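PDB 6YGA: N-alpha-acetyltransferase 35, NatC auxiliary subunit, which serves as the large auxiliary subunit of the yeast NatC N-terminal acetyltransferase, which acetylates the N-terminal Met of the L-A virus Gag protein. Local coordinates for residues B[174-178]-B[337-341]; B[329-334]-B[402-406]. One frame throughout, in Å; residues are numbered along the deposited sequence.

Interaction 1 (B[174-178]-B[337-341]); sequences EEDLN and VIARI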
loop_
_atom_site.group_PDB
_atom_site.type_symbol
_atom_site.label_atom_id
_atom_site.label_comp_id
_atom_site.label_asym_id
_atom_site.label_seq_id
_atom_site.Cartn_x
_atom_site.Cartn_y
_atom_site.Cartn_z
ATOM N N GLU B 174 5.063 5.380 5.437
ATOM C CA GLU B 174 3.712 5.641 5.942
ATOM C C GLU B 174 2.650 4.875 5.154
ATOM O O GLU B 174 1.530 5.351 4.964
ATOM C CB GLU B 174 3.403 7.141 5.951
ATOM C CG GLU B 174 2.325 7.549 6.947
ATOM C CD GLU B 174 2.056 9.037 6.924
ATOM O OE1 GLU B 174 2.854 9.795 7.515
ATOM O OE2 GLU B 174 1.057 9.449 6.298
ATOM N N GLU B 175 3.002 3.683 4.682
ATOM C CA GLU B 175 2.047 2.792 4.037
ATOM C C GLU B 175 2.390 1.370 4.450
ATOM O O GLU B 175 1.571 0.672 5.057
ATOM C CB GLU B 175 2.080 2.960 2.513
ATOM C CG GLU B 175 1.142 2.029 1.747
ATOM C CD GLU B 175 1.285 2.151 0.236
ATOM O OE1 GLU B 175 2.058 3.016 -0.223
ATOM O OE2 GLU B 175 0.624 1.380 -0.491
ATOM N N ASP B 176 3.615 0.947 4.145
ATOM C CA ASP B 176 4.113 -0.335 4.620
ATOM C C ASP B 176 4.678 -0.234 6.027
ATOM O O ASP B 176 4.657 -1.218 6.774
ATOM C CB ASP B 176 5.183 -0.860 3.668
ATOM C CG ASP B 176 4.673 -1.004 2.258
ATOM O OD1 ASP B 176 3.633 -1.669 2.074
ATOM O OD2 ASP B 176 5.298 -0.436 1.339
ATOM N N LEU B 177 5.177 0.942 6.404
ATOM C CA LEU B 177 5.857 1.112 7.679
ATOM C C LEU B 177 5.896 2.592 8.031
ATOM O O LEU B 177 6.352 3.412 7.229
ATOM C CB LEU B 177 7.272 0.534 7.612
ATOM C CG LEU B 177 8.124 0.572 8.877
ATOM C CD1 LEU B 177 7.285 0.285 10.106
ATOM C CD2 LEU B 177 9.233 -0.449 8.744
ATOM N N ASN B 178 5.422 2.921 9.231
ATOM C CA ASN B 178 5.409 4.289 9.731
ATOM C C ASN B 178 6.688 4.557 10.513
ATOM O O ASN B 178 7.072 3.763 11.380
ATOM C CB ASN B 178 4.186 4.523 10.621
ATOM C CG ASN B 178 4.192 5.891 11.293
ATOM O OD1 ASN B 178 4.841 6.087 12.322
ATOM N ND2 ASN B 178 3.451 6.837 10.723
ATOM N N VAL B 337 6.914 -6.718 6.727
ATOM C CA VAL B 337 7.520 -5.577 6.044
ATOM C C VAL B 337 9.040 -5.601 6.182
ATOM O O VAL B 337 9.763 -5.229 5.249
ATOM C CB VAL B 337 6.912 -4.257 6.561
ATOM C CG1 VAL B 337 7.136 -4.096 8.061
ATOM C CG2 VAL B 337 7.474 -3.062 5.796
ATOM N N ILE B 338 9.553 -6.042 7.335
ATOM C CA ILE B 338 11.001 -6.140 7.509
ATOM C C ILE B 338 11.588 -7.104 6.486
ATOM O O ILE B 338 12.597 -6.809 5.835
ATOM C CB ILE B 338 11.347 -6.567 8.947
ATOM C CG1 ILE B 338 10.899 -5.505 9.958
ATOM C CG2 ILE B 338 12.838 -6.824 9.080
ATOM C CD1 ILE B 338 11.627 -4.184 9.835
ATOM N N ALA B 339 10.954 -8.267 6.318
ATOM C CA ALA B 339 11.427 -9.221 5.321
ATOM C C ALA B 339 11.284 -8.661 3.911
ATOM O O ALA B 339 12.104 -8.955 3.035
ATOM C CB ALA B 339 10.669 -10.541 5.454
ATOM N N ARG B 340 10.251 -7.851 3.671
ATOM C CA ARG B 340 10.051 -7.302 2.334
ATOM C C ARG B 340 11.074 -6.219 2.018
ATOM O O ARG B 340 11.486 -6.068 0.863
ATOM C CB ARG B 340 8.626 -6.770 2.186
ATOM C CG ARG B 340 7.579 -7.868 2.191
ATOM C CD ARG B 340 6.228 -7.395 1.683
ATOM N NE ARG B 340 5.560 -6.493 2.617
ATOM C CZ ARG B 340 5.430 -5.183 2.432
ATOM N NH1 ARG B 340 5.922 -4.612 1.340
ATOM N NH2 ARG B 340 4.799 -4.446 3.336
ATOM N N ILE B 341 11.489 -5.443 3.019
ATOM C CA ILE B 341 12.600 -4.521 2.808
ATOM C C ILE B 341 13.902 -5.292 2.673
ATOM O O ILE B 341 14.782 -4.928 1.883
ATOM C CB ILE B 341 12.678 -3.498 3.955
ATOM C CG1 ILE B 341 11.363 -2.733 4.088
ATOM C CG2 ILE B 341 13.844 -2.532 3.736
ATOM C CD1 ILE B 341 11.330 -1.782 5.275
HETATM O O HOH W 1 5.260 -2.106 -0.621
#
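A buried salt bridge backed by aliphatic packing fastens the loop that follows helix 142-167 to the first turn of helix 337-347, two parts of the chain about 160 residues apart. Asp176 and Leu177 do the work on the loop side. Arg340 NH2 donates to Asp176 OD1 at 3.3 Å, with the carboxylate oxygen at the edge of the guanidinium and near its plane. Water 1 adds a second link: it donates to Asp176 OD2 at 2.6 Å and accepts from Arg340 NH1 at 3.3 Å. Each charge has further partners, since Asp176 OD1 also takes a hydrogen bond from Asn405 and Arg340 NE reaches the carbonyl of Arg335. Within a mainly helical scaffold, the contact holds a loop of the Mak10 family region against a helix of the region classed with TPR repeats. Alongside the ion pair, Val337 CG2 lies 3.5 Å from Asp176 O and 4.0 Å from Leu177 CB, while Leu177 CD2 meets Ile341 CD1 at 4.3 Å. Val337 and Ile341 are one turn apart, as the 2.8 Å bond from Ile341 N to Val337 O confirms, so both can face the loop. Leu177 and Ile341 also pack on helix 142-167, and Phe142 of the N-alpha-acetyltransferase 30 chain lies against Glu175 and Asp176.

Interaction 2 (B[329-334]-B[402-406]); sequences FNKLEQ and CSQNT. With EDO (1,2-ethanediol), chain C.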
loop_
_atom_site.group_PDB
_atom_site.type_symbol
_atom_site.label_atom_id
_atom_site.label_comp_id
_atom_site.label_asym_id
_atom_site.label_seq_id
_atom_site.Cartn_x
_atom_site.Cartn_y
_atom_site.Cartn_z
ATOM N N PHE B 329 7.746 -16.121 -3.296
ATOM C CA PHE B 329 8.063 -15.902 -1.886
ATOM C C PHE B 329 7.084 -14.943 -1.225
ATOM O O PHE B 329 6.864 -15.022 -0.012
ATOM C CB PHE B 329 9.498 -15.389 -1.730
ATOM C CG PHE B 329 9.613 -13.889 -1.663
ATOM C CD1 PHE B 329 9.562 -13.130 -2.818
ATOM C CD2 PHE B 329 9.791 -13.242 -0.447
ATOM C CE1 PHE B 329 9.673 -11.748 -2.766
ATOM C CE2 PHE B 329 9.901 -11.861 -0.386
ATOM C CZ PHE B 329 9.844 -11.113 -1.549
ATOM N N ASN B 330 6.476 -14.048 -2.003
ATOM C CA ASN B 330 5.587 -13.016 -1.483
ATOM C C ASN B 330 4.217 -13.076 -2.149
ATOM O O ASN B 330 3.503 -12.072 -2.192
ATOM C CB ASN B 330 6.225 -11.638 -1.679
ATOM C CG ASN B 330 5.581 -10.558 -0.828
ATOM O OD1 ASN B 330 5.108 -10.823 0.275
ATOM N ND2 ASN B 330 5.548 -9.337 -1.348
ATOM N N LYS B 331 3.834 -14.241 -2.663
ATOM C CA LYS B 331 2.670 -14.362 -3.534
ATOM C C LYS B 331 1.435 -14.901 -2.832
ATOM O O LYS B 331 0.328 -14.420 -3.084
ATOM C CB LYS B 331 3.005 -15.265 -4.726
ATOM C CG LYS B 331 1.940 -15.313 -5.808
ATOM C CD LYS B 331 1.605 -13.917 -6.325
ATOM C CE LYS B 331 2.819 -13.203 -6.917
ATOM N NZ LYS B 331 3.388 -13.893 -8.107
ATOM N N LEU B 332 1.595 -15.907 -1.971
ATOM C CA LEU B 332 0.438 -16.520 -1.330
ATOM C C LEU B 332 -0.144 -15.611 -0.255
ATOM O O LEU B 332 -1.369 -15.516 -0.110
ATOM C CB LEU B 332 0.832 -17.877 -0.759
ATOM C CG LEU B 332 1.242 -18.863 -1.853
ATOM C CD1 LEU B 332 1.742 -20.145 -1.241
ATOM C CD2 LEU B 332 0.071 -19.135 -2.782
ATOM N N GLU B 333 0.713 -14.936 0.506
ATOM C CA GLU B 333 0.265 -13.919 1.445
ATOM C C GLU B 333 1.375 -12.897 1.619
ATOM O O GLU B 333 2.552 -13.179 1.370
ATOM C CB GLU B 333 -0.143 -14.523 2.797
ATOM C CG GLU B 333 0.996 -15.150 3.578
ATOM C CD GLU B 333 0.539 -15.748 4.896
ATOM O OE1 GLU B 333 -0.686 -15.872 5.106
ATOM O OE2 GLU B 333 1.407 -16.094 5.725
ATOM N N GLN B 334 0.987 -11.698 2.046
ATOM C CA GLN B 334 1.931 -10.596 2.155
ATOM C C GLN B 334 2.922 -10.851 3.286
ATOM O O GLN B 334 2.526 -11.083 4.431
ATOM C CB GLN B 334 1.181 -9.285 2.384
ATOM C CG GLN B 334 2.070 -8.055 2.433
ATOM C CD GLN B 334 1.281 -6.763 2.343
ATOM O OE1 GLN B 334 0.362 -6.638 1.533
ATOM N NE2 GLN B 334 1.633 -5.796 3.181
ATOM N N CYS B 402 8.505 -7.281 -6.681
ATOM C CA CYS B 402 7.881 -8.477 -6.125
ATOM C C CYS B 402 7.688 -8.381 -4.618
ATOM O O CYS B 402 6.767 -9.004 -4.079
ATOM C CB CYS B 402 8.705 -9.718 -6.461
ATOM S SG CYS B 402 8.721 -10.127 -8.212
ATOM N N SER B 403 8.530 -7.623 -3.919
ATOM C CA SER B 403 8.410 -7.523 -2.473
ATOM C C SER B 403 7.579 -6.325 -2.029
ATOM O O SER B 403 7.629 -5.953 -0.852
ATOM C CB SER B 403 9.795 -7.468 -1.828
ATOM O OG SER B 403 10.368 -6.189 -1.993
ATOM N N GLN B 404 6.820 -5.713 -2.936
ATOM C CA GLN B 404 5.914 -4.645 -2.550
ATOM C C GLN B 404 4.639 -5.237 -1.953
ATOM O O GLN B 404 4.383 -6.441 -2.043
ATOM C CB GLN B 404 5.588 -3.756 -3.750
ATOM C CG GLN B 404 6.812 -3.137 -4.410
ATOM C CD GLN B 404 7.663 -2.359 -3.428
ATOM O OE1 GLN B 404 7.152 -1.562 -2.641
ATOM N NE2 GLN B 404 8.971 -2.598 -3.457
ATOM N N ASN B 405 3.828 -4.381 -1.330
ATOM C CA ASN B 405 2.567 -4.870 -0.796
ATOM C C ASN B 405 1.610 -5.215 -1.939
ATOM O O ASN B 405 1.872 -4.939 -3.114
ATOM C CB ASN B 405 1.939 -3.856 0.165
ATOM C CG ASN B 405 1.528 -2.560 -0.514
ATOM O OD1 ASN B 405 0.589 -2.529 -1.311
ATOM N ND2 ASN B 405 2.211 -1.474 -0.171
ATOM N N THR B 406 0.479 -5.824 -1.574
ATOM C CA THR B 406 -0.409 -6.417 -2.569
ATOM C C THR B 406 -1.034 -5.383 -3.502
ATOM O O THR B 406 -1.429 -5.738 -4.618
ATOM C CB THR B 406 -1.502 -7.238 -1.875
ATOM O OG1 THR B 406 -2.218 -8.003 -2.852
ATOM C CG2 THR B 406 -2.476 -6.332 -1.135
HETATM C C1 EDO C . 3.224 -17.543 -9.918
HETATM O O1 EDO C . 2.473 -16.360 -9.622
HETATM C C2 EDO C . 2.813 -18.075 -11.286
HETATM O O2 EDO C . 3.634 -19.197 -11.633
#
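A single side-chain amide donates to two backbone carbonyls of the opposing turn: Asn330 ND2 bonds to Cys402 O at 3.0 Å in an almost straight hydrogen bond, and weakly to Gln404 O at 3.2 Å. Its OD1 accepts from the backbone of Arg335, so Asn330 ties its own loop together as well as bridging to 402-406. Four residues on, Gln334 OE1 accepts from Thr406 N at 3.2 Å and thereby satisfies a backbone NH at the start of helix 406-429. Asn405, the N-cap of that helix, uses OD1 to bind the NH groups of Cys407 and Arg408, while its ND2 turns to Asp176. The two loops thus meet through side-chain-to-backbone bonds. Beside them Phe329 gives apolar cover: its ring edge faces Ser403, with CZ 3.7 Å from Ser403 CB, and CE1 lies 4.3 Å from Cys402 CB. Lys331 NZ donates to O1 of an ethanediol, probably from the crystallisation liquor, at 3.0 Å. In this mainly helical subunit the contact joins two interhelical connections, 319-328 to 337-347 and 386-402 to 406-429, with Phe343 of helix 337-347 packing on both Phe329 and Ser403.

In the fold
Both contacts are buried near the middle of the chain, their centres about 12 Å apart, and they meet directly: Asp176 OD1 lies 2.7 Å from Asn405 ND2 and Arg340 O lies 3.1 Å from Ser403 OG, each a probable hydrogen bond. Interaction 1 brings in a distant loop from the Mak10 family region and relies on opposite charges and aliphatic contacts. Interaction 2 stays within the TPR-like region, where uncharged amides serve backbone groups in the turn between two helices. Loop 329-334 leads almost directly into 337-341, so neighbouring parts of the chain enter both. Phe142 of the N-alpha-acetyltransferase 30 chain packs on Asp176, Gln334 and Asn405, placing both contacts beside the subunit interface.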